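Local structure of separin (Saccharomyces cerevisiae, 5U1T) at residues 885-889 with 909-915; 932-936 with 1038-1042. The protein cleaves the MCD1/SCC1 subunit of cohesin as a caspase-like cysteine protease at the onset of anaphase and is held inactive by securin for most of the cell cycle. All coordinates share one frame; numbering follows the deposited sequence.

How the interactions relate
Interaction 1 sets helix 885-891 against the end of helix 905-912 and the turn after it; interaction 2 joins two helices. Both lie away from the annotated active site, their centres about 18 Å apart. Helices 905-912 and 927-946 are consecutive, and N933, on the helix of interaction 2, probably donates hydrogen bonds through ND2 to the backbone oxygens of L911 and K915 in interaction 1. Each contact is partly buried and mixes apolar packing with charge. In interaction 1 two leucine methyls lie over aromatic faces, while a glutamate faces two lysines at a more exposed margin. Interaction 2 instead has a direct hydrogen bond from H936 to the carboxylate of the buried E1038, beside an aliphatic cluster of I932, V935 and I1042.

Interaction 1: 885-889 with 909-915; sequences FVKLE and WKLHLGK
F885 meets L913 first: methyl CD2 of the leucine sits over one face of the phenyl ring, 3.8 Å from its centroid and 22° off the normal, a CH-pi contact displaced toward the CD1 side. One turn on, L888 points at W909. With CG anti to the backbone N (chi1 -163°), its two methyls divide the indole between them: CD2 lies over the five-membered ring, 4.1 Å from that ring's centroid, and CD1 reaches the six-membered ring, 4.0 Å from W909 CE3. H912 ND1 lies over the opposite face of the indole, toward its rim, and Y880 of helix 872-881 touches both L888 and L913. The partner helix closes here in a Schellman motif, G914 taking the positive phi (102°) that favours glycine, which brings K915 round to the same side as K910. E889 stretches between them, its chain extended beyond CG. The E889 side chain crosses that of K910 at about a right angle, OE2 3.1 Å from K910 CE, while K910 NZ stays 4.1 Å from OE2, beyond salt-bridge range. K915 NZ makes a long salt bridge to E889 OE2 at 3.9 Å. Cut back to an alanine here, the chain would lose its carboxylate, which is likely to leave the K915 ammonium without its mate and the K910 methylenes less covered. E889 OE1 lies 3.4 Å from L913 CD1, the two side chains sliding past each other in opposite directions.

Interaction 2: 932-936 with 1038-1042; sequences INRVH and ELSKI
H936 NE2 donates to E1038 OE2 between helices 927-946 and 1036-1054, whose local axes come within 12.1 Å. The modelled bond is very short at 2.5 Å, a value to read cautiously at this resolution. The oxygen lies at the ring edge, near its plane, but the carboxylate is turned well away from that plane, the two being 73° apart. E1038 gets there by a kink: CG is anti to the backbone N (chi1 -176°), then the chain bends at chi2 (60°), carrying the carboxyl group round toward the imidazole. I932 flanks the same acid, its CG2 3.7 Å from E1038 OE2. K1041, its chain bent, brings NZ back beside the ring, obliquely placed near H936 CE1, and makes a long salt bridge of 3.8 Å with E1038 OE1 on its own helix. Next to the polar group, I1042 extends CD1 between the helices to within 4.0 Å of V935 CG1 and 4.3 Å of I932 CD1. Helix 1012-1028 packs onto this aliphatic layer, with L1026 touching both V935 and I1042. The two carboxylate oxygens thus have different partners, imidazole at OE2 and ammonium at OE1, an arrangement likely to favour an ionised E1038 despite its burial.

Interaction 1: 885-889 with 909-915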
loop_
_atom_site.group_PDB
_atom_site.type_symbol
_atom_site.label_atom_id
_atom_site.label_comp_id
_atom_site.label_asym_id
_atom_site.label_seq_id
_atom_site.Cartn_x
_atom_site.Cartn_y
_atom_site.Cartn_z
ATOM N N PHE A 885 28.866 8.244 -6.038
ATOM C CA PHE A 885 28.997 7.300 -4.948
ATOM C C PHE A 885 29.671 7.970 -3.763
ATOM O O PHE A 885 29.452 7.589 -2.611
ATOM C CB PHE A 885 29.774 6.070 -5.394
ATOM C CG PHE A 885 29.294 5.487 -6.695
ATOM C CD1 PHE A 885 27.941 5.407 -6.982
ATOM C CD2 PHE A 885 30.200 5.027 -7.641
ATOM C CE1 PHE A 885 27.501 4.866 -8.185
ATOM C CE2 PHE A 885 29.773 4.498 -8.841
ATOM C CZ PHE A 885 28.425 4.416 -9.120
ATOM N N VAL A 886 30.480 8.981 -4.037
ATOM C CA VAL A 886 31.140 9.693 -2.956
ATOM C C VAL A 886 30.088 10.477 -2.163
ATOM O O VAL A 886 29.977 10.333 -0.936
ATOM C CB VAL A 886 32.252 10.638 -3.487
ATOM C CG1 VAL A 886 33.542 9.874 -3.687
ATOM C CG2 VAL A 886 31.807 11.304 -4.793
ATOM N N LYS A 887 29.304 11.279 -2.880
ATOM C CA LYS A 887 28.252 12.085 -2.279
ATOM C C LYS A 887 27.222 11.178 -1.594
ATOM O O LYS A 887 26.551 11.600 -0.645
ATOM C CB LYS A 887 27.599 12.976 -3.341
ATOM C CG LYS A 887 26.804 14.150 -2.775
ATOM C CD LYS A 887 26.642 15.261 -3.813
ATOM C CE LYS A 887 28.010 15.731 -4.347
ATOM N NZ LYS A 887 28.807 16.564 -3.348
ATOM N N LEU A 888 27.141 9.927 -2.054
ATOM C CA LEU A 888 26.202 8.934 -1.525
ATOM C C LEU A 888 26.537 8.459 -0.118
ATOM O O LEU A 888 25.805 8.759 0.820
ATOM C CB LEU A 888 26.134 7.729 -2.451
ATOM C CG LEU A 888 24.951 6.769 -2.319
ATOM C CD1 LEU A 888 24.933 5.828 -3.528
ATOM C CD2 LEU A 888 24.936 5.958 -1.018
ATOM N N GLU A 889 27.617 7.689 0.027
ATOM C CA GLU A 889 27.986 7.118 1.333
ATOM C C GLU A 889 28.242 8.204 2.366
ATOM O O GLU A 889 28.320 7.920 3.561
ATOM C CB GLU A 889 29.218 6.191 1.232
ATOM C CG GLU A 889 28.859 4.677 1.274
ATOM C CD GLU A 889 30.051 3.733 1.052
ATOM O OE1 GLU A 889 30.104 3.028 0.012
ATOM O OE2 GLU A 889 30.934 3.665 1.930
ATOM N N TRP A 909 24.449 -0.270 1.311
ATOM C CA TRP A 909 24.921 0.446 0.131
ATOM C C TRP A 909 26.342 0.047 -0.267
ATOM O O TRP A 909 26.714 0.143 -1.443
ATOM C CB TRP A 909 24.830 1.960 0.344
ATOM C CG TRP A 909 23.483 2.464 -0.087
ATOM C CD1 TRP A 909 22.459 2.889 0.716
ATOM C CD2 TRP A 909 22.987 2.519 -1.431
ATOM N NE1 TRP A 909 21.371 3.219 -0.047
ATOM C CE2 TRP A 909 21.665 3.008 -1.367
ATOM C CE3 TRP A 909 23.533 2.209 -2.680
ATOM C CZ2 TRP A 909 20.882 3.195 -2.510
ATOM C CZ3 TRP A 909 22.746 2.403 -3.819
ATOM C CH2 TRP A 909 21.442 2.888 -3.723
ATOM N N LYS A 910 27.138 -0.406 0.696
ATOM C CA LYS A 910 28.473 -0.899 0.359
ATOM C C LYS A 910 28.325 -2.161 -0.490
ATOM O O LYS A 910 28.896 -2.252 -1.573
ATOM C CB LYS A 910 29.298 -1.140 1.618
ATOM C CG LYS A 910 29.980 0.126 2.094
ATOM C CD LYS A 910 30.558 0.005 3.489
ATOM C CE LYS A 910 31.071 1.375 3.941
ATOM N NZ LYS A 910 31.807 1.417 5.254
ATOM N N LEU A 911 27.496 -3.090 -0.017
ATOM C CA LEU A 911 27.106 -4.257 -0.802
ATOM C C LEU A 911 26.549 -3.927 -2.198
ATOM O O LEU A 911 26.829 -4.654 -3.131
ATOM C CB LEU A 911 26.081 -5.104 -0.043
ATOM C CG LEU A 911 26.461 -5.567 1.355
ATOM C CD1 LEU A 911 25.546 -6.672 1.842
ATOM C CD2 LEU A 911 27.898 -6.018 1.384
ATOM N N HIS A 912 25.767 -2.861 -2.368
ATOM C CA HIS A 912 25.273 -2.552 -3.719
ATOM C C HIS A 912 26.377 -2.004 -4.611
ATOM O O HIS A 912 26.287 -2.051 -5.837
ATOM C CB HIS A 912 24.117 -1.548 -3.696
ATOM C CG HIS A 912 22.838 -2.113 -3.177
ATOM N ND1 HIS A 912 21.922 -1.356 -2.479
ATOM C CD2 HIS A 912 22.326 -3.364 -3.235
ATOM C CE1 HIS A 912 20.901 -2.118 -2.124
ATOM N NE2 HIS A 912 21.121 -3.340 -2.572
ATOM N N LEU A 913 27.411 -1.462 -3.995
ATOM C CA LEU A 913 28.484 -0.843 -4.747
ATOM C C LEU A 913 29.620 -1.829 -5.010
ATOM O O LEU A 913 30.666 -1.458 -5.564
ATOM C CB LEU A 913 29.005 0.385 -4.007
ATOM C CG LEU A 913 28.079 1.602 -3.978
ATOM C CD1 LEU A 913 28.631 2.589 -2.988
ATOM C CD2 LEU A 913 27.948 2.241 -5.353
ATOM N N GLY A 914 29.403 -3.085 -4.622
ATOM C CA GLY A 914 30.317 -4.159 -4.958
ATOM C C GLY A 914 31.237 -4.581 -3.830
ATOM O O GLY A 914 31.766 -5.677 -3.865
ATOM N N LYS A 915 31.441 -3.717 -2.838
ATOM C CA LYS A 915 32.254 -4.061 -1.676
ATOM C C LYS A 915 31.715 -5.293 -0.968
ATOM O O LYS A 915 30.514 -5.581 -1.030
ATOM C CB LYS A 915 32.299 -2.914 -0.680
ATOM C CG LYS A 915 33.021 -1.708 -1.176
ATOM C CD LYS A 915 33.021 -0.592 -0.171
ATOM C CE LYS A 915 33.797 0.580 -0.753
ATOM N NZ LYS A 915 33.800 1.722 0.208
#

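Interaction 2: 932-936 with 1038-1042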
loop_
_atom_site.group_PDB
_atom_site.type_symbol
_atom_site.label_atom_id
_atom_site.label_comp_id
_atom_site.label_asym_id
_atom_site.label_seq_id
_atom_site.Cartn_x
_atom_site.Cartn_y
_atom_site.Cartn_z
ATOM N N ILE A 932 29.251 -13.237 -2.515
ATOM C CA ILE A 932 29.284 -13.033 -3.958
ATOM C C ILE A 932 30.172 -11.857 -4.317
ATOM O O ILE A 932 30.946 -11.911 -5.259
ATOM C CB ILE A 932 27.867 -12.809 -4.518
ATOM C CG1 ILE A 932 27.188 -14.151 -4.652
ATOM C CG2 ILE A 932 27.902 -12.176 -5.898
ATOM C CD1 ILE A 932 28.036 -15.099 -5.481
ATOM N N ASN A 933 30.057 -10.785 -3.553
ATOM C CA ASN A 933 30.906 -9.644 -3.780
ATOM C C ASN A 933 32.359 -9.970 -3.484
ATOM O O ASN A 933 33.254 -9.509 -4.182
ATOM C CB ASN A 933 30.443 -8.474 -2.930
ATOM C CG ASN A 933 29.293 -7.738 -3.555
ATOM O OD1 ASN A 933 28.735 -8.180 -4.562
ATOM N ND2 ASN A 933 28.926 -6.604 -2.968
ATOM N N ARG A 934 32.578 -10.756 -2.434
ATOM C CA ARG A 934 33.922 -11.103 -1.996
ATOM C C ARG A 934 34.641 -11.886 -3.086
ATOM O O ARG A 934 35.766 -11.555 -3.456
ATOM C CB ARG A 934 33.862 -11.900 -0.694
ATOM C CG ARG A 934 35.192 -12.424 -0.216
ATOM C CD ARG A 934 35.084 -12.900 1.212
ATOM N NE ARG A 934 34.707 -11.789 2.067
ATOM C CZ ARG A 934 33.950 -11.902 3.157
ATOM N NH1 ARG A 934 33.642 -10.824 3.877
ATOM N NH2 ARG A 934 33.500 -13.100 3.523
ATOM N N VAL A 935 33.961 -12.908 -3.606
ATOM C CA VAL A 935 34.429 -13.681 -4.751
ATOM C C VAL A 935 34.908 -12.777 -5.871
ATOM O O VAL A 935 36.039 -12.893 -6.302
ATOM C CB VAL A 935 33.337 -14.624 -5.295
ATOM C CG1 VAL A 935 33.694 -15.099 -6.695
ATOM C CG2 VAL A 935 33.144 -15.806 -4.358
ATOM N N HIS A 936 34.066 -11.863 -6.332
ATOM C CA HIS A 936 34.476 -10.966 -7.410
ATOM C C HIS A 936 35.633 -10.048 -6.995
ATOM O O HIS A 936 36.532 -9.770 -7.784
ATOM C CB HIS A 936 33.285 -10.137 -7.906
ATOM C CG HIS A 936 32.200 -10.967 -8.522
ATOM N ND1 HIS A 936 32.239 -11.391 -9.833
ATOM C CD2 HIS A 936 31.056 -11.472 -7.998
ATOM C CE1 HIS A 936 31.160 -12.108 -10.094
ATOM N NE2 HIS A 936 30.432 -12.182 -8.995
ATOM N N GLU A 1038 24.380 -14.609 -12.541
ATOM C CA GLU A 1038 25.478 -14.774 -11.602
ATOM C C GLU A 1038 25.961 -16.228 -11.591
ATOM O O GLU A 1038 27.155 -16.494 -11.411
ATOM C CB GLU A 1038 25.065 -14.341 -10.189
ATOM C CG GLU A 1038 26.204 -14.394 -9.169
ATOM C CD GLU A 1038 27.379 -13.481 -9.538
ATOM O OE1 GLU A 1038 27.155 -12.475 -10.244
ATOM O OE2 GLU A 1038 28.531 -13.766 -9.137
ATOM N N LEU A 1039 25.027 -17.163 -11.768
ATOM C CA LEU A 1039 25.361 -18.580 -11.818
ATOM C C LEU A 1039 26.242 -18.824 -13.023
ATOM O O LEU A 1039 27.082 -19.694 -13.021
ATOM C CB LEU A 1039 24.104 -19.451 -11.889
ATOM C CG LEU A 1039 24.330 -20.962 -11.979
ATOM C CD1 LEU A 1039 25.017 -21.510 -10.735
ATOM C CD2 LEU A 1039 23.025 -21.711 -12.262
ATOM N N SER A 1040 26.039 -18.018 -14.049
ATOM C CA SER A 1040 26.792 -18.093 -15.276
ATOM C C SER A 1040 28.244 -17.647 -15.063
ATOM O O SER A 1040 29.197 -18.360 -15.432
ATOM C CB SER A 1040 26.087 -17.244 -16.327
ATOM O OG SER A 1040 26.927 -16.931 -17.416
ATOM N N LYS A 1041 28.403 -16.476 -14.456
ATOM C CA LYS A 1041 29.703 -15.903 -14.154
ATOM C C LYS A 1041 30.487 -16.712 -13.122
ATOM O O LYS A 1041 31.700 -16.836 -13.223
ATOM C CB LYS A 1041 29.529 -14.470 -13.664
ATOM C CG LYS A 1041 28.927 -13.565 -14.709
ATOM C CD LYS A 1041 29.144 -12.107 -14.373
ATOM C CE LYS A 1041 28.882 -11.841 -12.896
ATOM N NZ LYS A 1041 29.621 -10.621 -12.415
ATOM N N ILE A 1042 29.799 -17.278 -12.160
ATOM C CA ILE A 1042 30.456 -18.096 -11.174
ATOM C C ILE A 1042 30.942 -19.383 -11.812
ATOM O O ILE A 1042 31.940 -19.928 -11.426
ATOM C CB ILE A 1042 29.516 -18.405 -10.012
ATOM C CG1 ILE A 1042 29.312 -17.164 -9.181
ATOM C CG2 ILE A 1042 30.099 -19.458 -9.102
ATOM C CD1 ILE A 1042 30.596 -16.624 -8.638
#